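Local coordinates for protein predicted transcriptional regulator (Clostridium thermocellum, PDB 1XMA) that is a predicted transcriptional regulator of the PadR-like family and probably binds DNA through a winged helix-turn-helix domain, at residues B[93-98]-B[105-110]. Sequence-based numbering, arbitrary orientation.
Sequences KSYYGE and RTYYRI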
loop_
_atom_site.group_PDB
_atom_site.type_symbol
_atom_site.label_atom_id
_atom_site.label_comp_id
_atom_site.label_asym_id
_atom_site.label_seq_id
_atom_site.Cartn_x
_atom_site.Cartn_y
_atom_site.Cartn_z
ATOM N N LYS B 93 15.043 15.469 -13.985
ATOM C CA LYS B 93 16.071 15.554 -15.019
ATOM C C LYS B 93 17.471 15.198 -14.514
ATOM O O LYS B 93 17.881 15.623 -13.436
ATOM C CB LYS B 93 16.091 16.947 -15.606
ATOM C CG LYS B 93 15.053 17.167 -16.682
ATOM C CD LYS B 93 14.843 18.653 -16.917
ATOM C CE LYS B 93 14.029 18.892 -18.158
ATOM N NZ LYS B 93 14.386 20.220 -18.721
ATOM N N SER B 94 18.195 14.432 -15.315
ATOM C CA SER B 94 19.578 14.109 -15.049
ATOM C C SER B 94 20.495 15.261 -15.422
ATOM O O SER B 94 20.198 16.081 -16.302
ATOM C CB SER B 94 19.999 12.862 -15.833
ATOM O OG SER B 94 19.823 13.069 -17.225
ATOM N N TYR B 95 21.622 15.311 -14.739
ATOM C CA TYR B 95 22.726 16.133 -15.156
ATOM C C TYR B 95 23.985 15.488 -14.651
ATOM O O TYR B 95 23.908 14.470 -13.942
ATOM C CB TYR B 95 22.550 17.595 -14.716
ATOM C CG TYR B 95 22.531 17.890 -13.238
ATOM C CD1 TYR B 95 23.711 18.242 -12.565
ATOM C CD2 TYR B 95 21.321 17.883 -12.507
ATOM C CE1 TYR B 95 23.709 18.548 -11.186
ATOM C CE2 TYR B 95 21.306 18.190 -11.113
ATOM C CZ TYR B 95 22.506 18.525 -10.480
ATOM O OH TYR B 95 22.524 18.822 -9.155
ATOM N N TYR B 96 25.135 16.051 -15.028
ATOM C CA TYR B 96 26.424 15.394 -14.838
ATOM C C TYR B 96 27.433 16.230 -14.079
ATOM O O TYR B 96 27.722 17.366 -14.470
ATOM C CB TYR B 96 27.003 14.962 -16.200
ATOM C CG TYR B 96 26.079 14.039 -16.911
ATOM C CD1 TYR B 96 25.379 14.457 -18.044
ATOM C CD2 TYR B 96 25.848 12.750 -16.422
ATOM C CE1 TYR B 96 24.484 13.590 -18.694
ATOM C CE2 TYR B 96 24.951 11.889 -17.057
ATOM C CZ TYR B 96 24.272 12.315 -18.188
ATOM O OH TYR B 96 23.396 11.447 -18.816
ATOM N N GLY B 97 27.982 15.643 -13.005
ATOM C CA GLY B 97 29.113 16.233 -12.254
ATOM C C GLY B 97 30.427 16.173 -13.050
ATOM O O GLY B 97 30.435 15.755 -14.213
ATOM N N GLU B 98 31.526 16.596 -12.425
ATOM C CA GLU B 98 32.838 16.632 -13.089
ATOM C C GLU B 98 33.401 15.246 -13.355
ATOM O O GLU B 98 33.151 14.298 -12.592
ATOM C CB GLU B 98 33.876 17.398 -12.269
ATOM C CG GLU B 98 33.318 18.338 -11.225
ATOM C CD GLU B 98 34.406 18.942 -10.391
ATOM O OE1 GLU B 98 35.315 18.187 -9.959
ATOM O OE2 GLU B 98 34.360 20.167 -10.180
ATOM N N ARG B 105 29.442 11.538 -12.277
ATOM C CA ARG B 105 28.251 11.124 -11.518
ATOM C C ARG B 105 26.965 11.683 -12.134
ATOM O O ARG B 105 26.934 12.830 -12.571
ATOM C CB ARG B 105 28.409 11.538 -10.049
ATOM C CG ARG B 105 27.144 11.498 -9.200
ATOM C CD ARG B 105 27.513 11.299 -7.749
ATOM N NE ARG B 105 28.184 10.007 -7.573
ATOM C CZ ARG B 105 29.016 9.706 -6.581
ATOM N NH1 ARG B 105 29.305 10.597 -5.632
ATOM N NH2 ARG B 105 29.563 8.503 -6.542
ATOM N N THR B 106 25.910 10.867 -12.167
ATOM C CA THR B 106 24.599 11.321 -12.606
ATOM C C THR B 106 23.788 11.819 -11.411
ATOM O O THR B 106 23.548 11.070 -10.459
ATOM C CB THR B 106 23.807 10.228 -13.398
ATOM O OG1 THR B 106 24.609 9.743 -14.472
ATOM C CG2 THR B 106 22.519 10.798 -14.002
ATOM N N TYR B 107 23.404 13.097 -11.476
ATOM C CA TYR B 107 22.556 13.738 -10.474
ATOM C C TYR B 107 21.139 13.904 -11.037
ATOM O O TYR B 107 20.942 13.988 -12.260
ATOM C CB TYR B 107 23.124 15.105 -10.075
ATOM C CG TYR B 107 24.454 15.057 -9.338
ATOM C CD1 TYR B 107 25.667 15.186 -10.028
ATOM C CD2 TYR B 107 24.497 14.899 -7.946
ATOM C CE1 TYR B 107 26.891 15.130 -9.351
ATOM C CE2 TYR B 107 25.713 14.844 -7.256
ATOM C CZ TYR B 107 26.898 14.965 -7.962
ATOM O OH TYR B 107 28.094 14.924 -7.278
ATOM N N TYR B 108 20.149 13.960 -10.156
ATOM C CA TYR B 108 18.799 14.258 -10.611
ATOM C C TYR B 108 18.269 15.481 -9.898
ATOM O O TYR B 108 18.610 15.729 -8.748
ATOM C CB TYR B 108 17.866 13.056 -10.449
ATOM C CG TYR B 108 18.375 11.809 -11.141
ATOM C CD1 TYR B 108 19.190 10.890 -10.460
ATOM C CD2 TYR B 108 18.067 11.549 -12.495
ATOM C CE1 TYR B 108 19.681 9.747 -11.098
ATOM C CE2 TYR B 108 18.534 10.399 -13.135
ATOM C CZ TYR B 108 19.347 9.506 -12.429
ATOM O OH TYR B 108 19.820 8.356 -13.051
ATOM N N ARG B 109 17.450 16.239 -10.613
ATOM C CA ARG B 109 16.724 17.369 -10.077
ATOM C C ARG B 109 15.246 17.164 -10.402
ATOM O O ARG B 109 14.912 16.736 -11.501
ATOM C CB ARG B 109 17.263 18.669 -10.711
ATOM C CG ARG B 109 16.438 19.937 -10.505
ATOM C CD ARG B 109 17.230 21.194 -10.991
ATOM N NE ARG B 109 18.343 21.524 -10.089
ATOM C CZ ARG B 109 19.221 22.513 -10.272
ATOM N NH1 ARG B 109 19.140 23.303 -11.337
ATOM N NH2 ARG B 109 20.188 22.717 -9.381
ATOM N N ILE B 110 14.369 17.465 -9.442
ATOM C CA ILE B 110 12.927 17.339 -9.672
ATOM C C ILE B 110 12.372 18.457 -10.621
ATOM O O ILE B 110 12.806 19.610 -10.552
ATOM C CB ILE B 110 12.125 17.219 -8.312
ATOM C CG1 ILE B 110 10.655 16.838 -8.572
ATOM C CG2 ILE B 110 12.297 18.489 -7.430
ATOM C CD1 ILE B 110 9.857 16.477 -7.339
HETATM O O HOH W 1 30.669 13.738 -10.818
#
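One face of the Tyr95 ring receives CB of Tyr107, which sits 3.6 Å from the ring centroid in a CH-pi contact, while CB of Arg109 comes to the ring edge. These residues belong to the antiparallel beta hairpin of strands 92-96 and 106-110, consistent with the wing of a winged-helix domain. The Tyr95 and Tyr107 rings lie nearly parallel, planes 21° apart, but are slid so far that they scarcely overlap. With chi1 at 64°, CG of Tyr95 is flanked by both the backbone N and C, and the ring leans across to strand 106-110; its hydroxyl is hydrogen-bonded to Asp54, just ahead of strand 55-56, and Asp54 also forms a salt bridge with Arg109. The Tyr107 ring carries CG of Arg105 over one face, and N of Gly97 lies in plane at its edge, 3.8 Å from CD1 of Tyr107. On the other side of the sheet, Tyr96 and Thr106 run alongside each other, with OG1 of Thr106 3.4 Å from CE2 at the Tyr96 ring edge; CB of Ser94 packs against CG2 of Thr106, and the buried Tyr108 ring stacks on Phe83. Two backbone hydrogen bonds each join Lys93 to Arg109 and Tyr95 to Tyr107. Toward the loop, Gly97 N donates to Arg105 O at 3.0 Å, and beyond it a water accepts from Arg105 N at 2.9 Å and donates to Glu98 O.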